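Local coordinates for protein M32 carboxypeptidase (Pyrococcus furiosus, PDB 1KA2) that removes amino acids one at a time from the C-terminus of peptides, with broad specificity, as a cobalt-dependent HEXXH metallocarboxypeptidase of the M32 family, at residues Q221-P226 with R303-I308; R214-I219 with T253-Y258. All coordinates share one frame; numbering follows the deposited sequence.

Contact 1 (Q221-P226 with R303-I308)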
ATOM      1  N   GLN A 221     -20.332  -4.293  11.461  1.00 34.20           N
ATOM      2  CA  GLN A 221     -21.176  -5.228  10.711  1.00 36.71           C
ATOM      3  C   GLN A 221     -22.641  -4.820  10.894  1.00 36.57           C
ATOM      4  O   GLN A 221     -23.467  -5.011   9.998  1.00 38.99           O
ATOM      5  CB  GLN A 221     -20.966  -6.659  11.201  1.00 38.44           C
ATOM      6  CG  GLN A 221     -19.499  -7.035  11.338  1.00 45.10           C
ATOM      7  CD  GLN A 221     -19.285  -8.497  11.728  1.00 47.50           C
ATOM      8  OE1 GLN A 221     -18.905  -9.309  10.891  1.00 48.10           O
ATOM      9  NE2 GLN A 221     -19.532  -8.835  12.985  1.00 45.85           N
ATOM     10  N   LYS A 222     -22.963  -4.244  12.049  1.00 34.86           N
ATOM     11  CA  LYS A 222     -24.325  -3.798  12.290  1.00 35.34           C
ATOM     12  C   LYS A 222     -24.643  -2.623  11.384  1.00 35.03           C
ATOM     13  O   LYS A 222     -25.792  -2.434  10.987  1.00 34.72           O
ATOM     14  CB  LYS A 222     -24.517  -3.414  13.756  1.00 35.66           C
ATOM     15  CG  LYS A 222     -24.705  -4.615  14.654  1.00 38.53           C
ATOM     16  CD  LYS A 222     -25.888  -5.451  14.180  1.00 39.71           C
ATOM     17  CE  LYS A 222     -25.946  -6.779  14.913  1.00 43.03           C
ATOM     18  NZ  LYS A 222     -27.062  -7.632  14.412  1.00 45.06           N
ATOM     19  N   PHE A 223     -23.616  -1.840  11.060  1.00 34.51           N
ATOM     20  CA  PHE A 223     -23.769  -0.685  10.171  1.00 34.91           C
ATOM     21  C   PHE A 223     -23.767  -1.131   8.708  1.00 34.25           C
ATOM     22  O   PHE A 223     -24.103  -0.350   7.812  1.00 32.68           O
ATOM     23  CB  PHE A 223     -22.614   0.314  10.353  1.00 33.12           C
ATOM     24  CG  PHE A 223     -22.689   1.137  11.618  1.00 35.06           C
ATOM     25  CD1 PHE A 223     -23.836   1.152  12.407  1.00 33.43           C
ATOM     26  CD2 PHE A 223     -21.607   1.940  11.993  1.00 35.41           C
ATOM     27  CE1 PHE A 223     -23.906   1.954  13.543  1.00 35.24           C
ATOM     28  CE2 PHE A 223     -21.668   2.749  13.129  1.00 34.78           C
ATOM     29  CZ  PHE A 223     -22.817   2.756  13.904  1.00 35.77           C
ATOM     30  N   GLY A 224     -23.368  -2.374   8.462  1.00 33.28           N
ATOM     31  CA  GLY A 224     -23.317  -2.850   7.092  1.00 34.10           C
ATOM     32  C   GLY A 224     -22.028  -2.441   6.390  1.00 34.83           C
ATOM     33  O   GLY A 224     -21.963  -2.402   5.157  1.00 34.19           O
ATOM     34  N   PHE A 225     -21.002  -2.123   7.180  1.00 35.08           N
ATOM     35  CA  PHE A 225     -19.695  -1.738   6.647  1.00 33.75           C
ATOM     36  C   PHE A 225     -19.232  -2.972   5.862  1.00 33.53           C
ATOM     37  O   PHE A 225     -19.066  -4.051   6.430  1.00 32.05           O
ATOM     38  CB  PHE A 225     -18.749  -1.413   7.809  1.00 32.14           C
ATOM     39  CG  PHE A 225     -17.482  -0.710   7.394  1.00 33.29           C
ATOM     40  CD1 PHE A 225     -17.532   0.415   6.583  1.00 31.80           C
ATOM     41  CD2 PHE A 225     -16.249  -1.150   7.852  1.00 32.48           C
ATOM     42  CE1 PHE A 225     -16.374   1.102   6.232  1.00 31.31           C
ATOM     43  CE2 PHE A 225     -15.081  -0.472   7.510  1.00 35.26           C
ATOM     44  CZ  PHE A 225     -15.148   0.663   6.696  1.00 33.60           C
ATOM     45  N   PRO A 226     -19.029  -2.827   4.543  1.00 34.38           N
ATOM     46  CA  PRO A 226     -18.606  -3.918   3.653  1.00 33.93           C
ATOM     47  C   PRO A 226     -17.156  -4.410   3.746  1.00 34.30           C
ATOM     48  O   PRO A 226     -16.380  -4.253   2.799  1.00 33.16           O
ATOM     49  CB  PRO A 226     -18.961  -3.371   2.273  1.00 30.96           C
ATOM     50  CG  PRO A 226     -18.607  -1.927   2.416  1.00 33.71           C
ATOM     51  CD  PRO A 226     -19.158  -1.562   3.792  1.00 35.39           C
ATOM     52  N   ARG A 303     -19.631  13.339  12.082  1.00 33.87           N
ATOM     53  CA  ARG A 303     -20.279  13.776  13.321  1.00 34.84           C
ATOM     54  C   ARG A 303     -21.718  13.288  13.385  1.00 34.70           C
ATOM     55  O   ARG A 303     -22.264  13.084  14.465  1.00 36.17           O
ATOM     56  CB  ARG A 303     -20.248  15.299  13.447  1.00 34.90           C
ATOM     57  CG  ARG A 303     -18.845  15.886  13.577  1.00 35.36           C
ATOM     58  CD  ARG A 303     -18.124  15.385  14.838  1.00 35.54           C
ATOM     59  NE  ARG A 303     -16.965  16.222  15.137  1.00 35.82           N
ATOM     60  CZ  ARG A 303     -16.088  15.991  16.107  1.00 34.92           C
ATOM     61  NH1 ARG A 303     -16.220  14.932  16.892  1.00 37.70           N
ATOM     62  NH2 ARG A 303     -15.085  16.834  16.299  1.00 33.83           N
ATOM     63  N   PHE A 304     -22.337  13.096  12.224  1.00 35.64           N
ATOM     64  CA  PHE A 304     -23.701  12.595  12.208  1.00 33.18           C
ATOM     65  C   PHE A 304     -23.700  11.218  12.863  1.00 33.73           C
ATOM     66  O   PHE A 304     -24.459  10.966  13.803  1.00 32.64           O
ATOM     67  CB  PHE A 304     -24.236  12.469  10.778  1.00 34.04           C
ATOM     68  CG  PHE A 304     -25.694  12.067  10.716  1.00 34.31           C
ATOM     69  CD1 PHE A 304     -26.698  13.025  10.840  1.00 31.85           C
ATOM     70  CD2 PHE A 304     -26.059  10.731  10.580  1.00 32.87           C
ATOM     71  CE1 PHE A 304     -28.045  12.660  10.830  1.00 31.94           C
ATOM     72  CE2 PHE A 304     -27.409  10.352  10.567  1.00 32.75           C
ATOM     73  CZ  PHE A 304     -28.399  11.318  10.694  1.00 31.88           C
ATOM     74  N   TRP A 305     -22.840  10.324  12.376  1.00 32.48           N
ATOM     75  CA  TRP A 305     -22.779   8.980  12.935  1.00 28.24           C
ATOM     76  C   TRP A 305     -22.212   8.933  14.344  1.00 30.16           C
ATOM     77  O   TRP A 305     -22.698   8.177  15.197  1.00 30.09           O
ATOM     78  CB  TRP A 305     -21.977   8.051  12.016  1.00 27.41           C
ATOM     79  CG  TRP A 305     -22.722   7.771  10.762  1.00 26.71           C
ATOM     80  CD1 TRP A 305     -22.801   8.567   9.667  1.00 26.65           C
ATOM     81  CD2 TRP A 305     -23.632   6.691  10.539  1.00 26.34           C
ATOM     82  NE1 TRP A 305     -23.711   8.062   8.778  1.00 25.93           N
ATOM     83  CE2 TRP A 305     -24.238   6.908   9.290  1.00 23.71           C
ATOM     84  CE3 TRP A 305     -24.003   5.562  11.284  1.00 27.94           C
ATOM     85  CZ2 TRP A 305     -25.199   6.042   8.761  1.00 21.95           C
ATOM     86  CZ3 TRP A 305     -24.966   4.697  10.753  1.00 27.80           C
ATOM     87  CH2 TRP A 305     -25.548   4.949   9.505  1.00 23.99           C
ATOM     88  N   GLU A 306     -21.191   9.737  14.602  1.00 29.24           N
ATOM     89  CA  GLU A 306     -20.576   9.737  15.927  1.00 32.03           C
ATOM     90  C   GLU A 306     -21.456  10.287  17.052  1.00 34.47           C
ATOM     91  O   GLU A 306     -21.707   9.596  18.041  1.00 36.48           O
ATOM     92  CB  GLU A 306     -19.271  10.536  15.912  1.00 29.33           C
ATOM     93  CG  GLU A 306     -18.581  10.560  17.266  1.00 28.72           C
ATOM     94  CD  GLU A 306     -17.555  11.658  17.362  1.00 31.28           C
ATOM     95  OE1 GLU A 306     -17.431  12.423  16.377  1.00 28.15           O
ATOM     96  OE2 GLU A 306     -16.880  11.762  18.414  1.00 30.01           O
ATOM     97  N   ASN A 307     -21.913  11.529  16.904  1.00 36.34           N
ATOM     98  CA  ASN A 307     -22.711  12.188  17.945  1.00 37.72           C
ATOM     99  C   ASN A 307     -24.229  12.048  17.837  1.00 37.23           C
ATOM    100  O   ASN A 307     -24.898  11.764  18.828  1.00 37.50           O
ATOM    101  CB  ASN A 307     -22.342  13.675  18.007  1.00 38.91           C
ATOM    102  CG  ASN A 307     -20.850  13.898  18.225  1.00 38.36           C
ATOM    103  OD1 ASN A 307     -20.209  13.184  19.000  1.00 38.70           O
ATOM    104  ND2 ASN A 307     -20.298  14.896  17.552  1.00 35.45           N
ATOM    105  N   ILE A 308     -24.774  12.259  16.647  1.00 35.14           N
ATOM    106  CA  ILE A 308     -26.213  12.137  16.460  1.00 35.81           C
ATOM    107  C   ILE A 308     -26.702  10.731  16.805  1.00 36.77           C
ATOM    108  O   ILE A 308     -27.714  10.568  17.479  1.00 37.77           O
ATOM    109  CB  ILE A 308     -26.609  12.458  15.004  1.00 36.58           C
ATOM    110  CG1 ILE A 308     -26.098  13.857  14.625  1.00 38.24           C
ATOM    111  CG2 ILE A 308     -28.123  12.369  14.835  1.00 34.98           C
ATOM    112  CD1 ILE A 308     -26.668  14.993  15.479  1.00 35.01           C
TER

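Contact 2 (R214-I219 with T253-Y258)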
ATOM      1  N   ARG A 214     -13.470  -6.736  19.133  1.00 43.86           N
ATOM      2  CA  ARG A 214     -14.627  -7.597  18.921  1.00 43.49           C
ATOM      3  C   ARG A 214     -15.871  -6.698  18.919  1.00 42.73           C
ATOM      4  O   ARG A 214     -16.809  -6.911  18.148  1.00 43.68           O
ATOM      5  CB  ARG A 214     -14.746  -8.652  20.036  1.00 45.21           C
ATOM      6  CG  ARG A 214     -13.775  -9.832  19.917  1.00 46.39           C
ATOM      7  CD  ARG A 214     -14.241 -11.036  20.747  1.00 48.77           C
ATOM      8  NE  ARG A 214     -13.741 -11.044  22.121  1.00 49.69           N
ATOM      9  CZ  ARG A 214     -12.501 -11.386  22.462  1.00 50.83           C
ATOM     10  NH1 ARG A 214     -11.633 -11.748  21.529  1.00 50.65           N
ATOM     11  NH2 ARG A 214     -12.132 -11.376  23.734  1.00 51.56           N
ATOM     12  N   VAL A 215     -15.871  -5.689  19.787  1.00 40.02           N
ATOM     13  CA  VAL A 215     -16.996  -4.763  19.866  1.00 37.06           C
ATOM     14  C   VAL A 215     -17.039  -3.876  18.619  1.00 36.47           C
ATOM     15  O   VAL A 215     -18.093  -3.729  17.997  1.00 35.65           O
ATOM     16  CB  VAL A 215     -16.912  -3.888  21.144  1.00 35.94           C
ATOM     17  CG1 VAL A 215     -17.917  -2.762  21.077  1.00 33.51           C
ATOM     18  CG2 VAL A 215     -17.206  -4.744  22.380  1.00 36.94           C
ATOM     19  N   ASN A 216     -15.904  -3.282  18.250  1.00 35.36           N
ATOM     20  CA  ASN A 216     -15.872  -2.440  17.054  1.00 35.96           C
ATOM     21  C   ASN A 216     -16.311  -3.238  15.819  1.00 34.74           C
ATOM     22  O   ASN A 216     -17.126  -2.760  15.030  1.00 33.70           O
ATOM     23  CB  ASN A 216     -14.471  -1.846  16.814  1.00 33.85           C
ATOM     24  CG  ASN A 216     -14.148  -0.691  17.763  1.00 34.22           C
ATOM     25  OD1 ASN A 216     -15.052  -0.002  18.247  1.00 31.79           O
ATOM     26  ND2 ASN A 216     -12.856  -0.468  18.019  1.00 29.66           N
ATOM     27  N   LEU A 217     -15.772  -4.447  15.659  1.00 34.02           N
ATOM     28  CA  LEU A 217     -16.119  -5.298  14.517  1.00 35.97           C
ATOM     29  C   LEU A 217     -17.640  -5.521  14.444  1.00 36.40           C
ATOM     30  O   LEU A 217     -18.249  -5.415  13.376  1.00 35.66           O
ATOM     31  CB  LEU A 217     -15.429  -6.663  14.636  1.00 34.64           C
ATOM     32  CG  LEU A 217     -15.089  -7.436  13.349  1.00 38.43           C
ATOM     33  CD1 LEU A 217     -15.110  -8.949  13.645  1.00 35.33           C
ATOM     34  CD2 LEU A 217     -16.077  -7.105  12.236  1.00 34.90           C
ATOM     35  N   TRP A 218     -18.237  -5.832  15.593  1.00 36.22           N
ATOM     36  CA  TRP A 218     -19.670  -6.083  15.679  1.00 37.31           C
ATOM     37  C   TRP A 218     -20.470  -4.852  15.271  1.00 36.44           C
ATOM     38  O   TRP A 218     -21.481  -4.960  14.574  1.00 36.00           O
ATOM     39  CB  TRP A 218     -20.049  -6.465  17.109  1.00 37.82           C
ATOM     40  CG  TRP A 218     -21.482  -6.897  17.279  1.00 38.97           C
ATOM     41  CD1 TRP A 218     -21.977  -8.166  17.142  1.00 35.45           C
ATOM     42  CD2 TRP A 218     -22.590  -6.077  17.677  1.00 38.19           C
ATOM     43  NE1 TRP A 218     -23.318  -8.188  17.439  1.00 36.68           N
ATOM     44  CE2 TRP A 218     -23.722  -6.923  17.772  1.00 39.64           C
ATOM     45  CE3 TRP A 218     -22.736  -4.714  17.966  1.00 39.73           C
ATOM     46  CZ2 TRP A 218     -24.986  -6.449  18.147  1.00 39.02           C
ATOM     47  CZ3 TRP A 218     -23.994  -4.240  18.338  1.00 38.96           C
ATOM     48  CH2 TRP A 218     -25.103  -5.109  18.426  1.00 41.95           C
ATOM     49  N   ILE A 219     -20.028  -3.682  15.717  1.00 34.43           N
ATOM     50  CA  ILE A 219     -20.735  -2.458  15.376  1.00 33.61           C
ATOM     51  C   ILE A 219     -20.635  -2.183  13.875  1.00 34.53           C
ATOM     52  O   ILE A 219     -21.630  -1.832  13.231  1.00 34.49           O
ATOM     53  CB  ILE A 219     -20.180  -1.253  16.165  1.00 33.74           C
ATOM     54  CG1 ILE A 219     -20.488  -1.437  17.652  1.00 35.55           C
ATOM     55  CG2 ILE A 219     -20.781   0.050  15.634  1.00 32.30           C
ATOM     56  CD1 ILE A 219     -20.010  -0.298  18.537  1.00 38.47           C
ATOM     57  N   THR A 253      -8.592   2.859  13.579  1.00 30.65           N
ATOM     58  CA  THR A 253      -8.955   3.364  14.889  1.00 30.31           C
ATOM     59  C   THR A 253      -7.736   3.051  15.706  1.00 29.17           C
ATOM     60  O   THR A 253      -6.709   2.644  15.161  1.00 30.38           O
ATOM     61  CB  THR A 253     -10.161   2.627  15.494  1.00 32.34           C
ATOM     62  OG1 THR A 253     -10.532   3.261  16.731  1.00 32.37           O
ATOM     63  CG2 THR A 253      -9.819   1.162  15.770  1.00 31.79           C
ATOM     64  N   ARG A 254      -7.826   3.252  17.005  1.00 28.98           N
ATOM     65  CA  ARG A 254      -6.709   2.916  17.854  1.00 31.32           C
ATOM     66  C   ARG A 254      -7.302   2.411  19.139  1.00 32.65           C
ATOM     67  O   ARG A 254      -8.446   2.726  19.465  1.00 33.30           O
ATOM     68  CB  ARG A 254      -5.807   4.120  18.125  1.00 33.19           C
ATOM     69  CG  ARG A 254      -6.434   5.213  18.939  1.00 36.30           C
ATOM     70  CD  ARG A 254      -5.384   6.234  19.304  1.00 38.78           C
ATOM     71  NE  ARG A 254      -5.994   7.479  19.751  1.00 41.26           N
ATOM     72  CZ  ARG A 254      -5.634   8.681  19.315  1.00 42.77           C
ATOM     73  NH1 ARG A 254      -4.665   8.802  18.417  1.00 37.91           N
ATOM     74  NH2 ARG A 254      -6.246   9.765  19.782  1.00 44.80           N
ATOM     75  N   TYR A 255      -6.527   1.610  19.851  1.00 31.56           N
ATOM     76  CA  TYR A 255      -6.959   1.051  21.107  1.00 33.77           C
ATOM     77  C   TYR A 255      -6.033   1.540  22.212  1.00 34.50           C
ATOM     78  O   TYR A 255      -4.974   0.971  22.427  1.00 34.88           O
ATOM     79  CB  TYR A 255      -6.945  -0.477  21.011  1.00 33.09           C
ATOM     80  CG  TYR A 255      -7.881  -1.017  19.941  1.00 32.63           C
ATOM     81  CD1 TYR A 255      -7.405  -1.389  18.684  1.00 33.08           C
ATOM     82  CD2 TYR A 255      -9.249  -1.130  20.178  1.00 32.16           C
ATOM     83  CE1 TYR A 255      -8.272  -1.865  17.691  1.00 31.49           C
ATOM     84  CE2 TYR A 255     -10.121  -1.601  19.193  1.00 31.84           C
ATOM     85  CZ  TYR A 255      -9.627  -1.967  17.954  1.00 31.75           C
ATOM     86  OH  TYR A 255     -10.490  -2.440  16.987  1.00 31.41           O
ATOM     87  N   GLU A 256      -6.433   2.620  22.885  1.00 36.80           N
ATOM     88  CA  GLU A 256      -5.658   3.210  23.977  1.00 36.43           C
ATOM     89  C   GLU A 256      -5.418   2.212  25.100  1.00 37.27           C
ATOM     90  O   GLU A 256      -4.422   2.303  25.812  1.00 39.58           O
ATOM     91  CB  GLU A 256      -6.379   4.424  24.582  1.00 38.24           C
ATOM     92  CG  GLU A 256      -6.461   5.667  23.710  1.00 39.23           C
ATOM     93  CD  GLU A 256      -7.590   5.602  22.718  1.00 41.20           C
ATOM     94  OE1 GLU A 256      -8.355   4.616  22.763  1.00 42.96           O
ATOM     95  OE2 GLU A 256      -7.716   6.533  21.900  1.00 40.86           O
ATOM     96  N   GLY A 257      -6.348   1.282  25.274  1.00 36.27           N
ATOM     97  CA  GLY A 257      -6.216   0.295  26.328  1.00 37.10           C
ATOM     98  C   GLY A 257      -7.111   0.616  27.512  1.00 38.16           C
ATOM     99  O   GLY A 257      -7.253  -0.193  28.430  1.00 39.41           O
ATOM    100  N   TYR A 258      -7.710   1.805  27.501  1.00 37.18           N
ATOM    101  CA  TYR A 258      -8.614   2.229  28.571  1.00 37.48           C
ATOM    102  C   TYR A 258      -9.570   3.282  27.999  1.00 36.80           C
ATOM    103  O   TYR A 258      -9.333   3.796  26.910  1.00 35.38           O
ATOM    104  CB  TYR A 258      -7.812   2.799  29.750  1.00 36.54           C
ATOM    105  CG  TYR A 258      -7.077   4.091  29.440  1.00 40.93           C
ATOM    106  CD1 TYR A 258      -7.663   5.329  29.698  1.00 41.53           C
ATOM    107  CD2 TYR A 258      -5.806   4.074  28.858  1.00 40.53           C
ATOM    108  CE1 TYR A 258      -7.001   6.523  29.386  1.00 42.39           C
ATOM    109  CE2 TYR A 258      -5.139   5.257  28.539  1.00 42.28           C
ATOM    110  CZ  TYR A 258      -5.741   6.481  28.806  1.00 43.87           C
ATOM    111  OH  TYR A 258      -5.086   7.663  28.491  1.00 44.94           O
TER

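Contact 1 (Q221-P226 with R303-I308)
Phe-223 and Trp-305 make the whole of this contact as a T-shaped (edge-to-face) aromatic pair, the benzo edge of the indole directed at the face of the phenyl ring. The centroids of the phenyl ring and the six-membered indole ring lie 5.1 Å apart and the planes meet at 65°, so the pair departs from a perpendicular T. CZ3 of Trp-305 sits 4.0 Å above the phenyl plane, over the ring centre, while CE3 of Trp-305 comes within 4.0 Å of CZ of Phe-223. Both side chains set out toward the other segment, with CG anti to the carbonyl carbon (chi1 -75° in Phe-223 and -70° in Trp-305), and pass alongside each other, running opposite ways.

The apolar surroundings extend the pair. Phe-271 of the HEXXH motif meets both rings, edge-to-face with Trp-305, and Phe-453 adds another edge-to-face partner to Phe-223. The indole lies about 7 Å from the His-269 side chain and packs against helix 261-278, where Trp-305 touches Val-268 and Leu-275 and Phe-223 touches Val-268.

No polar bond crosses between the segments; those nearby lie within a segment or reach to neighbours. Gly-224 is the C-prime residue of a Schellman motif that ends helix 209-223 just beyond Phe-223; at its positive phi a beta carbon would press against the preceding carbonyl oxygen. On helix 295-309, NH1 of Arg-303 bonds to OE1 of Glu-306 at 2.8 Å in a salt bridge, meeting the syn side of the carboxylate. The same Glu-306 oxygen is hydrogen-bonded to ND1 of metal ligand His-269, which makes Glu-306 a second-shell residue.

Between these two segments the attraction thus rests on dispersion and the edge-to-face electrostatics of one ring pair, relying on shape and ring orientation rather than a directional polar bond.

Contact 2 (R214-I219 with T253-Y258)
With CG anti to the carbonyl carbon in both residues (chi1 -76° in Asn-216), the amide of Asn-216 and the phenol of Tyr-255 reach for each other from their two backbones. They join helix 209-223 to the loop that leads from strand 248-253 of the mixed sheet into the HEXXH helix 261-278. ND2 of Asn-216 donates a hydrogen bond to OH of Tyr-255 that is nearly straight (N-H...O 171°) but weak at 3.2 Å. The same nitrogen lies 3.2 Å from CE2 of Tyr-255, with the amide and ring planes 34° apart. Its stronger partner is OG1 of Thr-263, which also bonds to OG1 of Thr-253 and the carbonyl oxygen of Arg-254, so that one hydroxyl at the start of helix 261-278 gathers helix 209-223, the end of strand 248-253 and the loop. A phenylalanine in place of Tyr-255 would probably cost the amide of Asn-216 its weak second acceptor, leaving Thr-263 to hold it. Within the loop, NE of Arg-254 forms a salt bridge with OE2 of Glu-256 at 2.9 Å. Beside the amide, methyl CG2 of Thr-253 packs 4.1 Å from ND2 of Asn-216.

Followed from the N terminus, helix 209-223 supplies first 214-219 and then the adjoining 221-226. The chain next forms the three-stranded mixed sheet and reaches 253-258, where contact 2 closes a loop of 33 intervening residues. It continues through the HEXXH helix 261-278 to 303-308 on helix 295-309, where contact 1 closes one of 76. The segments alternate along the sequence, so the two closures cross rather than nest. Their centres lie 14 Å apart, with helix 209-223 as the shared element: contact 2 ties it to the sheet's exit loop, contact 1 to the helix carrying metal ligand Glu-299.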